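Local coordinates for flagellar hook-associated protein 2 (Helicobacter pylori, PDB 6IWY) that forms the cap at the tip of the growing flagellar filament, where it promotes flagellin polymerisation and stops subunits leaking out unpolymerised, at residues D54-V59 with M80-V85; S250-S255 with G321-K326; T258-K263 with L336-L341. All blocks are in the same frame, centred on the assembly; numbering follows the deposited sequence.

Contact 1. Residues D54-V59 with M80-V85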
# COMPACT_ATOMS: atom_id res chain seq x y z
N ASP A 54 25.18 -5.01 0.35
CA ASP A 54 24.96 -4.59 1.74
C ASP A 54 23.60 -5.06 2.28
O ASP A 54 22.61 -5.22 1.54
CB ASP A 54 25.05 -3.07 1.90
CG ASP A 54 26.44 -2.52 1.60
OD1 ASP A 54 27.49 -3.18 1.89
OD2 ASP A 54 26.47 -1.39 1.06
N ILE A 55 23.55 -5.25 3.60
CA ILE A 55 22.37 -5.73 4.28
C ILE A 55 21.27 -4.69 4.19
O ILE A 55 21.45 -3.53 4.59
CB ILE A 55 22.69 -6.12 5.75
CG1 ILE A 55 23.75 -7.25 5.75
CG2 ILE A 55 21.41 -6.56 6.51
CD1 ILE A 55 24.16 -7.75 7.13
N PHE A 56 20.14 -5.10 3.62
CA PHE A 56 18.94 -4.27 3.55
C PHE A 56 18.26 -4.15 4.92
O PHE A 56 17.94 -3.06 5.34
CB PHE A 56 17.96 -4.80 2.51
CG PHE A 56 16.86 -3.82 2.19
CD1 PHE A 56 15.73 -3.77 2.95
CD2 PHE A 56 17.00 -2.91 1.14
CE1 PHE A 56 14.72 -2.85 2.67
CE2 PHE A 56 16.01 -1.99 0.85
CZ PHE A 56 14.87 -1.97 1.61
N SER A 57 18.04 -5.26 5.60
CA SER A 57 17.35 -5.26 6.90
C SER A 57 17.90 -6.33 7.82
O SER A 57 18.11 -7.45 7.39
CB SER A 57 15.86 -5.53 6.71
OG SER A 57 15.27 -5.90 7.95
N GLN A 58 18.08 -5.98 9.09
CA GLN A 58 18.54 -6.91 10.11
C GLN A 58 17.39 -7.56 10.86
O GLN A 58 17.61 -8.22 11.87
CB GLN A 58 19.40 -6.18 11.13
CG GLN A 58 20.46 -5.34 10.49
CD GLN A 58 21.66 -5.10 11.38
OE1 GLN A 58 22.12 -3.97 11.51
NE2 GLN A 58 22.20 -6.17 11.99
N VAL A 59 16.16 -7.35 10.38
CA VAL A 59 14.98 -7.88 11.06
C VAL A 59 14.06 -8.48 10.01
O VAL A 59 14.10 -8.06 8.85
CB VAL A 59 14.24 -6.75 11.86
CG1 VAL A 59 15.17 -6.09 12.87
CG2 VAL A 59 13.63 -5.70 10.94
N MET A 80 18.97 -10.11 4.87
CA MET A 80 18.84 -9.97 3.40
C MET A 80 19.63 -8.76 2.83
O MET A 80 19.67 -7.67 3.42
CB MET A 80 17.36 -9.79 3.02
CG MET A 80 16.77 -10.85 2.09
SD MET A 80 14.95 -10.90 2.23
CE MET A 80 14.49 -12.14 1.02
N THR A 81 20.24 -8.97 1.66
CA THR A 81 20.90 -7.88 0.92
C THR A 81 19.93 -7.12 0.03
O THR A 81 18.90 -7.67 -0.40
CB THR A 81 21.97 -8.41 -0.03
OG1 THR A 81 21.32 -9.03 -1.16
CG2 THR A 81 22.90 -9.43 0.66
N LEU A 82 20.27 -5.87 -0.28
CA LEU A 82 19.53 -5.04 -1.25
C LEU A 82 19.23 -5.83 -2.51
O LEU A 82 18.10 -5.78 -3.02
CB LEU A 82 20.33 -3.79 -1.61
CG LEU A 82 19.78 -2.88 -2.70
CD1 LEU A 82 18.42 -2.31 -2.30
CD2 LEU A 82 20.77 -1.75 -2.99
N GLY A 83 20.22 -6.55 -3.02
CA GLY A 83 20.02 -7.41 -4.17
C GLY A 83 18.95 -8.46 -3.91
O GLY A 83 18.05 -8.65 -4.74
N ASP A 84 19.06 -9.15 -2.78
CA ASP A 84 18.02 -10.08 -2.36
C ASP A 84 16.62 -9.43 -2.40
O ASP A 84 15.71 -9.98 -3.02
CB ASP A 84 18.26 -10.60 -0.94
CG ASP A 84 19.50 -11.50 -0.81
OD1 ASP A 84 20.11 -11.91 -1.83
OD2 ASP A 84 19.84 -11.81 0.35
N VAL A 85 16.45 -8.28 -1.75
CA VAL A 85 15.11 -7.69 -1.67
C VAL A 85 14.57 -7.31 -3.05
O VAL A 85 13.39 -7.45 -3.32
CB VAL A 85 15.07 -6.43 -0.81
CG1 VAL A 85 13.68 -5.80 -0.91
CG2 VAL A 85 15.39 -6.74 0.62
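F56 of the loop 54-59 turns its ring in against L82 and V85, the first turn of helix 82-92, while the two backbones meet just before that turn. Its CG stands anti to the backbone N (chi1 -167°), which places CG beside the carbonyl carbon, near V85 CG2. At the root, CB lies 3.5 Å from M80 O and also touches V85 CG2. Next, CG sits 3.6 Å from V85 CG2, and CD1 is near the same methyl; V85 CB lies over one face, while V85 CG2 packs at the root of the ring, the two side chains crossing at about a right angle. On the other ortho carbon, CD2 comes within 3.8 Å of L82 CD1, which reaches the ring edge near its plane and is close to CE2 as well. F49 and, from strand 110-116, L112 add further apolar neighbours.

The backbones also pair briefly. F56 N donates to M80 O, and L82 N donates to D54 O at 3.0 Å, almost straight beyond the carbonyl. Between these bonds I55 and T81 form a single beta bridge, and T81 CA brings a C-H to the same D54 oxygen. T81 is the N-cap: its OG1 accepts from D84 N at 2.8 Å with a nearly linear bond (172°), and D84 OD2 takes T81 N in return from above the carboxylate plane, completing a capping box.

Each residue type fits its task: T81 OG1 satisfies the first-turn amide of D84, D84 OD2 takes the amide of the N-cap residue itself, and F56, L82 and V85 supply the apolar surface. L82 N, another amide without a helical acceptor, is satisfied by the loop's carbonyl, so the helix start is held both by backbone hydrogen bonds and by apolar burial.

Contact 2. Residues S250-S255 with G321-K326; sequences SDLLKS and GMLTIK
L252 and L253 both hold CG anti to the backbone N (chi1 180° and 176°), extending two neighbouring leucines toward the strand 322-327. From the facing strand, L323 answers with CG beside its own backbone N (chi1 -86°), so that CG meets L252 and CD1 meets L253. L252 divides its methyls: CD1 rests 3.2 Å from G321 O, and CD2 lies 3.6 Å from L323 CG, the two side chains crossing obliquely. L253 meets L323 at about a right angle, its CD2 being 3.5 Å from L323 CD1. That same CD2 also faces I325 CD1 at 4.0 Å, the L253 and I325 side chains approaching tip to tip.

L323 and I325, two places apart on an extended strand, point to the same side, which is why both can serve this one patch. G321 precedes them with a positive phi, a backbone shape that glycine adopts readily.

No hydrogen bond joins the segments; each pairs within its own sheet: L253 with I316, L323 with V346. The contact thus joins strand 253-254, at the border of one antiparallel sheet, and the residue before it to strand 322-327 of another. Branched aliphatic residues suit it, since they bring only carbon to the contact; the attraction is non-directional, and the directional backbone bonds are made within each sheet.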
# COMPACT_ATOMS: atom_id res chain seq x y z
N SER A 250 -3.18 -6.42 9.35
CA SER A 250 -2.56 -7.70 9.04
C SER A 250 -1.67 -8.16 10.19
O SER A 250 -0.94 -7.37 10.78
CB SER A 250 -1.75 -7.62 7.74
OG SER A 250 -1.12 -8.88 7.49
N ASP A 251 -1.71 -9.45 10.48
CA ASP A 251 -1.09 -10.02 11.67
C ASP A 251 0.43 -10.13 11.55
O ASP A 251 0.96 -10.41 10.49
CB ASP A 251 -1.70 -11.39 11.94
N LEU A 252 1.13 -9.94 12.67
CA LEU A 252 2.59 -9.78 12.71
C LEU A 252 3.43 -11.03 12.43
O LEU A 252 4.43 -10.99 11.72
CB LEU A 252 2.97 -9.27 14.10
CG LEU A 252 4.44 -9.03 14.37
CD1 LEU A 252 4.87 -7.80 13.62
CD2 LEU A 252 4.69 -8.90 15.87
N LEU A 253 3.08 -12.13 13.07
CA LEU A 253 3.88 -13.33 13.00
C LEU A 253 2.93 -14.48 12.89
O LEU A 253 1.96 -14.56 13.60
CB LEU A 253 4.77 -13.48 14.23
CG LEU A 253 5.61 -14.77 14.36
CD1 LEU A 253 6.35 -15.11 13.04
CD2 LEU A 253 6.62 -14.69 15.54
N LYS A 254 3.24 -15.39 11.99
CA LYS A 254 2.44 -16.59 11.80
C LYS A 254 3.43 -17.70 11.67
O LYS A 254 4.32 -17.58 10.87
CB LYS A 254 1.56 -16.44 10.54
CG LYS A 254 1.06 -17.76 9.93
CD LYS A 254 -0.31 -17.61 9.28
CE LYS A 254 -0.42 -18.37 7.98
NZ LYS A 254 0.37 -17.69 6.94
N SER A 255 3.29 -18.76 12.47
CA SER A 255 4.19 -19.91 12.35
C SER A 255 4.29 -20.42 10.93
O SER A 255 3.34 -20.31 10.15
CB SER A 255 3.71 -21.08 13.18
OG SER A 255 3.23 -20.61 14.40
N GLY A 321 4.38 -3.71 17.52
CA GLY A 321 4.67 -4.15 16.16
C GLY A 321 5.97 -4.91 16.04
O GLY A 321 6.37 -5.26 14.94
N MET A 322 6.63 -5.15 17.17
CA MET A 322 7.95 -5.76 17.21
C MET A 322 7.89 -7.05 18.06
O MET A 322 7.23 -7.07 19.12
CB MET A 322 8.97 -4.76 17.81
CG MET A 322 9.48 -3.65 16.83
SD MET A 322 9.84 -1.98 17.53
CE MET A 322 11.40 -2.26 18.39
N LEU A 323 8.53 -8.10 17.58
CA LEU A 323 8.79 -9.31 18.38
C LEU A 323 10.22 -9.75 18.29
O LEU A 323 10.80 -9.76 17.20
CB LEU A 323 8.02 -10.53 17.87
CG LEU A 323 6.60 -10.83 18.30
CD1 LEU A 323 6.43 -12.30 18.03
CD2 LEU A 323 6.30 -10.50 19.74
N THR A 324 10.76 -10.16 19.43
CA THR A 324 12.04 -10.80 19.48
C THR A 324 11.77 -12.18 20.08
O THR A 324 11.29 -12.30 21.21
CB THR A 324 13.08 -9.99 20.31
OG1 THR A 324 13.44 -8.79 19.61
CG2 THR A 324 14.34 -10.81 20.58
N ILE A 325 12.04 -13.21 19.28
CA ILE A 325 11.94 -14.58 19.71
C ILE A 325 13.33 -15.05 20.14
O ILE A 325 14.32 -14.75 19.48
CB ILE A 325 11.43 -15.51 18.58
CG1 ILE A 325 10.34 -14.82 17.73
CG2 ILE A 325 10.93 -16.83 19.15
CD1 ILE A 325 9.23 -14.32 18.51
N LYS A 326 13.39 -15.74 21.27
CA LYS A 326 14.61 -16.39 21.71
C LYS A 326 14.29 -17.61 22.56
O LYS A 326 13.21 -17.75 23.15
CB LYS A 326 15.49 -15.43 22.51

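Contact 3. Residues T258-K263 with L336-L341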
# COMPACT_ATOMS: atom_id res chain seq x y z
N THR A 258 2.20 -25.90 11.59
CA THR A 258 1.33 -26.18 12.73
C THR A 258 2.24 -26.52 13.89
O THR A 258 3.35 -26.92 13.66
CB THR A 258 0.35 -27.33 12.41
OG1 THR A 258 1.01 -28.34 11.62
CG2 THR A 258 -0.80 -26.79 11.60
N ILE A 259 1.83 -26.28 15.12
CA ILE A 259 2.75 -26.52 16.25
C ILE A 259 2.87 -28.00 16.33
O ILE A 259 1.92 -28.69 15.99
CB ILE A 259 2.26 -25.93 17.60
CG1 ILE A 259 2.41 -24.42 17.60
CG2 ILE A 259 3.05 -26.48 18.78
CD1 ILE A 259 1.89 -23.79 18.85
N LYS A 260 4.02 -28.51 16.72
CA LYS A 260 4.21 -29.96 16.64
C LYS A 260 3.35 -30.65 17.71
O LYS A 260 3.13 -30.10 18.80
CB LYS A 260 5.70 -30.35 16.75
CG LYS A 260 6.02 -31.68 16.08
CD LYS A 260 7.50 -32.08 16.23
CE LYS A 260 7.76 -33.52 15.83
NZ LYS A 260 9.18 -33.89 16.10
N GLU A 261 2.84 -31.83 17.35
CA GLU A 261 2.06 -32.67 18.27
C GLU A 261 2.96 -33.40 19.27
O GLU A 261 4.02 -33.92 18.88
CB GLU A 261 1.27 -33.72 17.47
N GLY A 262 2.53 -33.45 20.53
CA GLY A 262 3.23 -34.22 21.58
C GLY A 262 4.11 -33.37 22.48
O GLY A 262 4.03 -32.16 22.44
N LYS A 263 4.96 -34.00 23.28
CA LYS A 263 5.75 -33.25 24.27
C LYS A 263 6.79 -32.35 23.60
O LYS A 263 7.73 -32.83 22.95
CB LYS A 263 6.45 -34.17 25.27
CG LYS A 263 6.82 -33.47 26.61
CD LYS A 263 5.61 -33.34 27.58
CE LYS A 263 6.07 -33.14 29.05
NZ LYS A 263 5.04 -33.55 30.09
N LEU A 336 12.20 -24.01 19.06
CA LEU A 336 11.61 -22.98 18.24
C LEU A 336 11.19 -23.48 16.86
O LEU A 336 10.18 -23.04 16.34
CB LEU A 336 12.57 -21.83 18.06
CG LEU A 336 12.74 -20.94 19.26
CD1 LEU A 336 13.96 -19.96 19.04
CD2 LEU A 336 11.40 -20.21 19.55
N LYS A 337 11.95 -24.40 16.26
CA LYS A 337 11.57 -24.91 14.94
C LYS A 337 10.28 -25.75 15.01
O LYS A 337 9.51 -25.77 14.05
CB LYS A 337 12.68 -25.72 14.32
CG LYS A 337 12.96 -27.01 14.96
CD LYS A 337 13.88 -27.80 14.10
CE LYS A 337 14.11 -29.16 14.68
NZ LYS A 337 14.75 -28.95 15.97
N ASP A 338 10.05 -26.41 16.14
CA ASP A 338 8.83 -27.16 16.35
C ASP A 338 7.61 -26.25 16.56
O ASP A 338 6.47 -26.71 16.44
CB ASP A 338 9.00 -28.12 17.53
CG ASP A 338 9.96 -29.29 17.21
OD1 ASP A 338 10.02 -29.77 16.04
OD2 ASP A 338 10.67 -29.75 18.13
N LEU A 339 7.84 -24.97 16.87
CA LEU A 339 6.75 -24.03 16.88
C LEU A 339 6.74 -23.27 15.58
O LEU A 339 6.02 -22.27 15.43
CB LEU A 339 6.86 -23.06 18.06
CG LEU A 339 6.96 -23.62 19.48
CD1 LEU A 339 7.32 -22.50 20.47
CD2 LEU A 339 5.68 -24.27 19.90
N GLY A 340 7.52 -23.74 14.61
CA GLY A 340 7.62 -23.07 13.31
C GLY A 340 8.13 -21.64 13.44
O GLY A 340 7.76 -20.78 12.65
N LEU A 341 8.99 -21.40 14.42
CA LEU A 341 9.59 -20.11 14.68
C LEU A 341 11.14 -20.15 14.57
O LEU A 341 11.76 -21.19 14.71
CB LEU A 341 9.15 -19.59 16.05
CG LEU A 341 7.63 -19.49 16.32
CD1 LEU A 341 7.24 -18.90 17.72
CD2 LEU A 341 6.99 -18.69 15.21
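The carboxylate of D338 is the flat side-chain group here, and the aliphatic stem of K260 passes over one of its faces. K260 CD sits almost directly above OD1, at 3.4 Å, rather than at the edge, and K260 CB lies on that same side, close to D338 CB. Over the other face lies the stem of K337, its CG 4.2 Å from D338 OD1, so that OD1 sits between two lysine stems. With the chain extended beyond CG, K260 carries NZ past the carboxylate; NZ stays 4.2 Å from D338 OD1, beyond a salt bridge, although the opposite charges probably still attract weakly.

The firmer link is between backbones. K260 N donates to D338 O at 3.1 Å, nearly in line with the C=O bond (162° at the oxygen). Beside it I259 and L339 lie side by side pointing the same way, I259 CG2 being 3.6 Å from L339 CD2, and I294 of helix 292-299 touches both. Lysine and aspartate suit the open side of this surface contact, isoleucine and leucine the inner one.

A second flat group, the carbonyl of L336, is approached from opposite faces by L339 N and L341 N. With G340 N bonded to K337 O, and G340 at positive phi (60°), this is the bond pattern of a Schellman motif, the glycine turn that commonly ends a helix, here following helix 330-335.

In the fold
From the N terminus, contact 1 comes first: it closes a short excursion through strands 61-67 and 70-76, bringing the loop after strand 42-49 to the start of helix 82-92. It is complete before contact 2 opens, and the two stay about 7 Å apart at their nearest atoms. Contacts 2 and 3 cross, since 250-255 and 258-263 precede both partners, 321-326 and 336-341. Together, in this piece of the longer cap protein, they fold back the region that includes part of the flagellin hook IN motif, contact 2 joining two sheets and contact 3 tying the loop before strand 268-270 to the turn before 344-347. They also touch directly, I325 packing on L336 and L253 on L341.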